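PDB 6UBC: Glyco_hydro_cc domain-containing protein from Cryptococcus neoformans, which probably binds beta-1,3-glucan-type oligosaccharides, as a fungal member of glycoside hydrolase family 128, subgroup VII. Local coordinates for residues Ser196-Gly201 against Arg405-Ala410; Glu273-Ser278 against Thr322-Ala327; Trp421-Ile424 against Ala428-Glu431. One frame throughout, in Å; residues are numbered along the deposited sequence.

Contact 1. Residues Ser196-Gly201 against Arg405-Ala410; sequences SYTPNG and RVQAYA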
loop_
_atom_site.group_PDB
_atom_site.type_symbol
_atom_site.label_atom_id
_atom_site.label_comp_id
_atom_site.label_asym_id
_atom_site.label_seq_id
_atom_site.Cartn_x
_atom_site.Cartn_y
_atom_site.Cartn_z
ATOM N N SER A 196 -11.389 6.817 -9.704
ATOM C CA SER A 196 -10.184 7.162 -10.457
ATOM C C SER A 196 -8.973 6.405 -9.857
ATOM O O SER A 196 -8.954 6.030 -8.622
ATOM C CB SER A 196 -10.035 8.622 -10.456
ATOM O OG SER A 196 -8.702 9.030 -10.829
ATOM N N TYR A 197 -7.941 6.265 -10.664
ATOM C CA TYR A 197 -6.688 5.578 -10.261
ATOM C C TYR A 197 -5.991 6.432 -9.194
ATOM O O TYR A 197 -5.263 5.855 -8.386
ATOM C CB TYR A 197 -5.824 5.291 -11.476
ATOM C CG TYR A 197 -6.228 4.034 -12.214
ATOM C CD1 TYR A 197 -7.433 3.390 -11.971
ATOM C CD2 TYR A 197 -5.367 3.461 -13.116
ATOM C CE1 TYR A 197 -7.779 2.223 -12.654
ATOM C CE2 TYR A 197 -5.736 2.347 -13.858
ATOM C CZ TYR A 197 -6.924 1.708 -13.602
ATOM O OH TYR A 197 -7.261 0.573 -14.297
ATOM N N THR A 198 -6.145 7.756 -9.229
ATOM C CA THR A 198 -5.786 8.649 -8.110
ATOM C C THR A 198 -7.058 9.019 -7.360
ATOM O O THR A 198 -7.830 9.845 -7.858
ATOM C CB THR A 198 -5.053 9.873 -8.627
ATOM O OG1 THR A 198 -3.852 9.460 -9.264
ATOM C CG2 THR A 198 -4.681 10.836 -7.514
ATOM N N PRO A 199 -7.369 8.400 -6.198
ATOM C CA PRO A 199 -8.661 8.635 -5.543
ATOM C C PRO A 199 -8.902 10.118 -5.247
ATOM O O PRO A 199 -8.030 10.777 -4.628
ATOM C CB PRO A 199 -8.554 7.818 -4.270
ATOM C CG PRO A 199 -7.620 6.657 -4.699
ATOM C CD PRO A 199 -6.554 7.360 -5.522
ATOM N N ASN A 200 -10.021 10.629 -5.746
ATOM C CA ASN A 200 -10.453 12.013 -5.425
ATOM C C ASN A 200 -9.413 13.015 -5.946
ATOM O O ASN A 200 -9.403 14.187 -5.504
ATOM C CB ASN A 200 -10.676 12.142 -3.937
ATOM C CG ASN A 200 -11.758 11.191 -3.497
ATOM O OD1 ASN A 200 -12.879 11.323 -3.952
ATOM N ND2 ASN A 200 -11.456 10.223 -2.638
ATOM N N GLY A 201 -8.553 12.593 -6.848
ATOM C CA GLY A 201 -7.492 13.450 -7.415
ATOM C C GLY A 201 -6.441 13.863 -6.408
ATOM O O GLY A 201 -5.742 14.862 -6.634
ATOM N N ARG A 405 4.069 7.758 -13.124
ATOM C CA ARG A 405 3.819 6.306 -12.939
ATOM C C ARG A 405 3.131 6.037 -11.584
ATOM O O ARG A 405 2.536 4.946 -11.441
ATOM C CB ARG A 405 5.122 5.516 -13.014
ATOM C CG ARG A 405 5.796 5.507 -14.388
ATOM C CD ARG A 405 7.274 5.135 -14.411
ATOM N NE ARG A 405 8.103 5.931 -13.502
ATOM C CZ ARG A 405 9.360 5.655 -13.188
ATOM N NH1 ARG A 405 9.980 4.637 -13.763
ATOM N NH2 ARG A 405 10.020 6.398 -12.318
ATOM N N VAL A 406 3.288 6.922 -10.605
ATOM C CA VAL A 406 2.754 6.668 -9.224
ATOM C C VAL A 406 1.403 7.365 -9.128
ATOM O O VAL A 406 1.358 8.620 -9.162
ATOM C CB VAL A 406 3.752 7.147 -8.172
ATOM C CG1 VAL A 406 3.127 7.075 -6.770
ATOM C CG2 VAL A 406 5.044 6.327 -8.254
ATOM N N GLN A 407 0.327 6.613 -9.004
ATOM C CA GLN A 407 -1.029 7.245 -8.938
ATOM C C GLN A 407 -1.502 7.428 -7.496
ATOM O O GLN A 407 -2.481 8.117 -7.292
ATOM C CB GLN A 407 -2.096 6.429 -9.660
ATOM C CG GLN A 407 -1.704 6.075 -11.052
ATOM C CD GLN A 407 -2.094 7.228 -11.880
ATOM O OE1 GLN A 407 -3.298 7.455 -12.077
ATOM N NE2 GLN A 407 -1.056 7.934 -12.315
ATOM N N ALA A 408 -0.829 6.825 -6.512
ATOM C CA ALA A 408 -1.193 6.993 -5.090
ATOM C C ALA A 408 -0.009 6.522 -4.232
ATOM O O ALA A 408 0.729 5.611 -4.691
ATOM C CB ALA A 408 -2.481 6.217 -4.787
ATOM N N TYR A 409 0.095 7.049 -3.011
ATOM C CA TYR A 409 1.100 6.588 -2.031
ATOM C C TYR A 409 0.553 6.826 -0.630
ATOM O O TYR A 409 -0.319 7.715 -0.366
ATOM C CB TYR A 409 2.413 7.329 -2.271
ATOM C CG TYR A 409 2.261 8.827 -2.161
ATOM C CD1 TYR A 409 2.365 9.481 -0.933
ATOM C CD2 TYR A 409 2.038 9.628 -3.272
ATOM C CE1 TYR A 409 2.217 10.850 -0.805
ATOM C CE2 TYR A 409 1.906 11.009 -3.161
ATOM C CZ TYR A 409 1.990 11.630 -1.914
ATOM O OH TYR A 409 1.894 12.985 -1.763
ATOM N N ALA A 410 1.069 6.004 0.283
ATOM C CA ALA A 410 0.701 6.051 1.715
ATOM C C ALA A 410 1.916 5.822 2.595
ATOM O O ALA A 410 2.616 4.770 2.495
ATOM C CB ALA A 410 -0.374 5.023 1.997
#

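Contact 2. Residues Glu273-Ser278 against Thr322-Ala327; sequences EEPDCS and TKWLSA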
loop_
_atom_site.group_PDB
_atom_site.type_symbol
_atom_site.label_atom_id
_atom_site.label_comp_id
_atom_site.label_asym_id
_atom_site.label_seq_id
_atom_site.Cartn_x
_atom_site.Cartn_y
_atom_site.Cartn_z
ATOM N N GLU A 273 -0.900 -8.694 1.782
ATOM C CA GLU A 273 0.241 -8.036 2.419
ATOM C C GLU A 273 1.480 -8.921 2.367
ATOM O O GLU A 273 1.528 -9.882 3.133
ATOM C CB GLU A 273 -0.081 -7.774 3.896
ATOM C CG GLU A 273 1.017 -7.032 4.615
ATOM C CD GLU A 273 1.024 -5.534 4.434
ATOM O OE1 GLU A 273 0.059 -4.983 3.816
ATOM O OE2 GLU A 273 2.032 -4.934 4.955
ATOM N N GLU A 274 2.483 -8.617 1.540
ATOM C CA GLU A 274 3.792 -9.292 1.616
ATOM C C GLU A 274 3.626 -10.805 1.717
ATOM O O GLU A 274 4.194 -11.487 2.600
ATOM C CB GLU A 274 4.470 -8.634 2.807
ATOM C CG GLU A 274 4.850 -7.199 2.521
ATOM C CD GLU A 274 5.542 -6.449 3.651
ATOM O OE1 GLU A 274 5.830 -7.151 4.693
ATOM O OE2 GLU A 274 5.855 -5.201 3.475
ATOM N N PRO A 275 2.919 -11.463 0.767
ATOM C CA PRO A 275 2.839 -12.907 0.777
ATOM C C PRO A 275 4.213 -13.571 0.586
ATOM O O PRO A 275 4.346 -14.802 0.897
ATOM C CB PRO A 275 1.826 -13.233 -0.345
ATOM C CG PRO A 275 1.988 -12.039 -1.294
ATOM C CD PRO A 275 2.198 -10.859 -0.353
ATOM N N ASP A 276 5.181 -12.830 0.054
ATOM C CA ASP A 276 6.547 -13.328 -0.237
ATOM C C ASP A 276 7.400 -13.343 1.034
ATOM O O ASP A 276 8.558 -13.816 0.945
ATOM C CB ASP A 276 7.200 -12.517 -1.357
ATOM C CG ASP A 276 7.291 -11.043 -1.112
ATOM O OD1 ASP A 276 6.349 -10.486 -0.451
ATOM O OD2 ASP A 276 8.296 -10.440 -1.579
ATOM N N CYS A 277 6.902 -12.869 2.155
ATOM C CA CYS A 277 7.637 -12.878 3.448
ATOM C C CYS A 277 6.904 -13.741 4.467
ATOM O O CYS A 277 5.658 -13.764 4.471
ATOM C CB CYS A 277 7.809 -11.479 4.015
ATOM S SG CYS A 277 9.379 -10.733 3.481
ATOM N N SER A 278 7.655 -14.278 5.430
ATOM C CA SER A 278 7.123 -15.150 6.513
ATOM C C SER A 278 7.253 -14.492 7.903
ATOM O O SER A 278 6.824 -15.083 8.898
ATOM C CB SER A 278 7.831 -16.457 6.454
ATOM O OG SER A 278 9.217 -16.250 6.582
ATOM N N THR A 322 13.495 -13.266 -6.591
ATOM C CA THR A 322 12.600 -14.186 -5.808
ATOM C C THR A 322 11.460 -14.699 -6.699
ATOM O O THR A 322 11.026 -15.828 -6.478
ATOM C CB THR A 322 11.965 -13.514 -4.596
ATOM O OG1 THR A 322 11.323 -12.375 -5.141
ATOM C CG2 THR A 322 12.980 -13.124 -3.575
ATOM N N LYS A 323 10.994 -13.893 -7.666
ATOM C CA LYS A 323 9.986 -14.317 -8.682
ATOM C C LYS A 323 8.682 -14.801 -8.027
ATOM O O LYS A 323 8.012 -15.671 -8.608
ATOM C CB LYS A 323 10.625 -15.397 -9.566
ATOM C CG LYS A 323 11.856 -14.911 -10.329
ATOM C CD LYS A 323 12.271 -15.953 -11.308
ATOM C CE LYS A 323 13.421 -15.513 -12.183
ATOM N NZ LYS A 323 14.142 -16.705 -12.691
ATOM N N TRP A 324 8.214 -14.135 -6.979
ATOM C CA TRP A 324 6.876 -14.427 -6.413
ATOM C C TRP A 324 5.802 -13.792 -7.302
ATOM O O TRP A 324 4.898 -14.511 -7.806
ATOM C CB TRP A 324 6.772 -13.927 -4.972
ATOM C CG TRP A 324 5.613 -14.497 -4.207
ATOM C CD1 TRP A 324 5.632 -15.522 -3.290
ATOM C CD2 TRP A 324 4.251 -14.065 -4.298
ATOM N NE1 TRP A 324 4.351 -15.758 -2.832
ATOM C CE2 TRP A 324 3.480 -14.914 -3.464
ATOM C CE3 TRP A 324 3.591 -13.124 -5.078
ATOM C CZ2 TRP A 324 2.095 -14.835 -3.418
ATOM C CZ3 TRP A 324 2.219 -13.044 -5.016
ATOM C CH2 TRP A 324 1.501 -13.841 -4.131
ATOM N N LEU A 325 5.878 -12.470 -7.465
ATOM C CA LEU A 325 4.860 -11.748 -8.226
ATOM C C LEU A 325 4.857 -12.246 -9.665
ATOM O O LEU A 325 3.788 -12.285 -10.311
ATOM C CB LEU A 325 5.097 -10.257 -8.191
ATOM C CG LEU A 325 3.898 -9.417 -8.612
ATOM C CD1 LEU A 325 2.657 -9.655 -7.734
ATOM C CD2 LEU A 325 4.247 -7.946 -8.611
ATOM N N SER A 326 6.030 -12.490 -10.226
ATOM C CA SER A 326 6.102 -12.881 -11.660
ATOM C C SER A 326 5.412 -14.228 -11.837
ATOM O O SER A 326 4.676 -14.399 -12.845
ATOM C CB SER A 326 7.493 -12.878 -12.205
ATOM O OG SER A 326 8.359 -13.786 -11.526
ATOM N N ALA A 327 5.650 -15.162 -10.937
ATOM C CA ALA A 327 4.947 -16.467 -11.036
ATOM C C ALA A 327 3.458 -16.282 -10.771
ATOM O O ALA A 327 2.649 -16.914 -11.450
ATOM C CB ALA A 327 5.527 -17.503 -10.121
HETATM O O HOH W 1 9.342 -10.955 -4.193
#

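Contact 3. Residues Trp421-Ile424 against Ala428-Glu431; sequences WDMI and ALTE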
loop_
_atom_site.group_PDB
_atom_site.type_symbol
_atom_site.label_atom_id
_atom_site.label_comp_id
_atom_site.label_asym_id
_atom_site.label_seq_id
_atom_site.Cartn_x
_atom_site.Cartn_y
_atom_site.Cartn_z
ATOM N N TRP A 421 9.943 6.963 13.286
ATOM C CA TRP A 421 9.040 6.843 12.123
ATOM C C TRP A 421 7.560 6.886 12.572
ATOM O O TRP A 421 6.680 7.306 11.765
ATOM C CB TRP A 421 9.398 5.561 11.343
ATOM C CG TRP A 421 8.635 5.494 10.041
ATOM C CD1 TRP A 421 7.431 4.929 9.832
ATOM C CD2 TRP A 421 8.888 6.305 8.886
ATOM N NE1 TRP A 421 6.994 5.169 8.557
ATOM C CE2 TRP A 421 7.870 6.033 7.957
ATOM C CE3 TRP A 421 9.932 7.160 8.499
ATOM C CZ2 TRP A 421 7.779 6.660 6.713
ATOM C CZ3 TRP A 421 9.872 7.762 7.249
ATOM C CH2 TRP A 421 8.812 7.508 6.353
ATOM N N ASP A 422 7.230 6.539 13.824
ATOM C CA ASP A 422 5.810 6.540 14.259
ATOM C C ASP A 422 5.153 7.875 13.859
ATOM O O ASP A 422 5.755 8.936 14.116
ATOM C CB ASP A 422 5.656 6.329 15.772
ATOM C CG ASP A 422 5.903 4.936 16.334
ATOM O OD1 ASP A 422 5.916 4.003 15.570
ATOM O OD2 ASP A 422 6.142 4.858 17.555
ATOM N N MET A 423 3.989 7.809 13.207
ATOM C CA MET A 423 3.214 9.021 12.852
ATOM C C MET A 423 2.448 9.515 14.083
ATOM O O MET A 423 2.239 10.726 14.175
ATOM C CB MET A 423 2.251 8.690 11.707
ATOM C CG MET A 423 1.279 9.838 11.343
ATOM S SD MET A 423 0.552 9.366 9.714
ATOM C CE MET A 423 1.785 10.062 8.626
ATOM N N ILE A 424 1.954 8.585 14.910
ATOM C CA ILE A 424 1.118 8.860 16.116
ATOM C C ILE A 424 1.825 8.294 17.344
ATOM O O ILE A 424 2.360 7.151 17.292
ATOM C CB ILE A 424 -0.315 8.309 15.960
ATOM C CG1 ILE A 424 -1.023 8.737 14.666
ATOM C CG2 ILE A 424 -1.131 8.674 17.202
ATOM C CD1 ILE A 424 -1.334 10.227 14.572
ATOM N N ALA A 428 -0.928 11.737 19.873
ATOM C CA ALA A 428 -0.421 13.022 19.293
ATOM C C ALA A 428 0.256 12.771 17.945
ATOM O O ALA A 428 0.871 11.721 17.753
ATOM C CB ALA A 428 0.559 13.726 20.222
ATOM N N LEU A 429 0.182 13.745 17.055
ATOM C CA LEU A 429 0.899 13.764 15.771
ATOM C C LEU A 429 2.348 14.143 16.000
ATOM O O LEU A 429 2.666 15.211 16.567
ATOM C CB LEU A 429 0.203 14.708 14.782
ATOM C CG LEU A 429 0.630 14.529 13.340
ATOM C CD1 LEU A 429 0.118 13.218 12.777
ATOM C CD2 LEU A 429 0.136 15.683 12.496
ATOM N N THR A 430 3.228 13.191 15.692
ATOM C CA THR A 430 4.656 13.274 15.964
ATOM C C THR A 430 5.308 14.226 14.983
ATOM O O THR A 430 4.679 14.619 13.972
ATOM C CB THR A 430 5.333 11.906 15.856
ATOM O OG1 THR A 430 5.276 11.536 14.473
ATOM C CG2 THR A 430 4.663 10.885 16.760
ATOM N N GLU A 431 6.576 14.531 15.189
ATOM C CA GLU A 431 7.326 15.348 14.211
ATOM C C GLU A 431 7.245 14.652 12.823
ATOM O O GLU A 431 7.082 15.333 11.754
ATOM C CB GLU A 431 8.769 15.493 14.684
ATOM C CG GLU A 431 9.603 16.263 13.672
ATOM C CD GLU A 431 10.937 16.733 14.188
ATOM O OE1 GLU A 431 11.241 16.543 15.381
ATOM O OE2 GLU A 431 11.695 17.280 13.399
#

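Contact 1. Residues Ser196-Gly201 against Arg405-Ala410
T198 and Q407 meet at the N-terminal end of a beta/alpha barrel, where the loop before its first strand, 204-207, lies against the start of strand 406-411, which pairs with that strand in parallel. One direct hydrogen bond joins the two segments: T198 OG1 donates to the backbone O of Q407 at 2.8 Å. The hydroxyl arrives in the carbonyl plane, on a lone pair, with a C=O...donor angle of 124°. It is aimed there by a chi1 of -61°, which sets OG1 opposite the carbonyl carbon of T198. The same acceptor takes a CA-H...O contact from T198 CA, 3.4 Å away.

Van der Waals packing surrounds this bond. P199 CD rests 4.3 Å from A408 CB, and both side chains also touch W221 and W367 of neighbouring barrel strands. The side chain of Q407 crosses that of T198 at about a right angle.

Local bonds shape the loop itself. S196 OG accepts from T198 N, an ST turn, and G201 N bonds to T198 O at 3.0 Å. Y197 O is engaged by W367 NE1. Q407, bent at chi2, brings OE1 to 3.4 Å from Y197 CB, at the base of the tyrosine side chain.

Contact 2. Residues Glu273-Ser278 against Thr322-Ala327
P275 and D276 press on one face of the W324 indole in a buried contact with no direct hydrogen bond between the segments. It joins the loop that follows strand 268-270 to the first turn of helix 324-331. The proline CG stands over the six-membered ring, 3.6 Å from the centroid and 21° off the ring normal, which makes a CH-pi contact. The touch falls nearer the rim than the middle, and P275 CG comes within 3.4 Å of W324 CH2. On the same face D276 sits above the rim of the five-membered ring at CG and CD1, with its CB 3.8 Å from W324 CG. The indole reaches the loop because its CG is set anti to the backbone N (chi1 -164°), and its NE1 is held by I285 O, which limits rotation of the ring.

The loop's own form is a type I beta turn from E274 to C277, closed by C277 N bonding to E274 O at 3.1 Å. It lies at the C-terminal end of the barrel strands, the side on which beta/alpha-barrel glycosidases form their sugar-binding clefts. Here the turn is tethered further by the disulfide of C277 with C314.

Polar contact between the segments passes through a water molecule. The water donates to D276 OD2 at 2.9 Å and lies 2.6 Å from T322 OG1, on the last residue of helix 319-322. Both carboxylate oxygens have partners outside the segments as well, OD2 in H315 ND1 and OD1 in the backbone N of C314.

Contact 3. Residues Trp421-Ile424 against Ala428-Glu431
T430 turns its hydroxyl toward the backbone of D422 because chi1 is 68°, placing OG1 between its own N and carbonyl carbon, while CG2 lies opposite the carbonyl carbon. M423 and L429 each carry CG anti to the backbone N, and the two side chains lie side by side, pointing the same way.

From this setting T430 OG1 donates to D422 O at 2.7 Å, in the carbonyl plane and on a lone pair, with a C=O...donor angle of 140°. The next carbonyl along takes the backbone bond: T430 N reaches M423 O at 3.1 Å, almost straight at 175°, though the donor sits above the carbonyl plane. Two successive carbonyls are thus used by two groups of one residue, and the methyl of T430 settles beside the same peptides, its CG2 3.5 Å from M423 O.

One step further, I424 and L429 form an antiparallel, non-hydrogen-bonded pair. I424 CA makes a CA-H...O contact with A428 O at 3.3 Å. The two side chains of the pair lie on one face of the two-stranded sheet and meet through their ends, I424 CD1 being 3.8 Å from L429 CD1. That same leucine methyl lies 3.9 Å from M423 CG, so it bridges two neighbours of the opposing segment. M423 also rests on Y436 and L429 on L437, both of helix 431-441, packing the hairpin and the loop before it against that helix.

T430 OG1 has a second role, accepting from the backbone N of G433 while giving its proton to D422 O. The arrangement is that of a small beta-hairpin running directly into a helix, with threonine as the N-cap of helix 431-441.

The three contacts differ in both burial and chemistry. Contact 2 is buried and rests on an aromatic face, with water carrying the polar link; contact 1 is partly buried and turns on a hydroxyl-to-carbonyl bond; contact 3, at the surface, is a local hairpin built on backbone and capping bonds. Contacts 1 and 2 lie on opposite sides of the chain's centre, their own centres about 23 Å apart, at the two ends of the barrel. No two contacts share a segment, but strand 366-375 links two of them: its W367 packs on contact 1, and W421 of contact 3 rests on residues further along it.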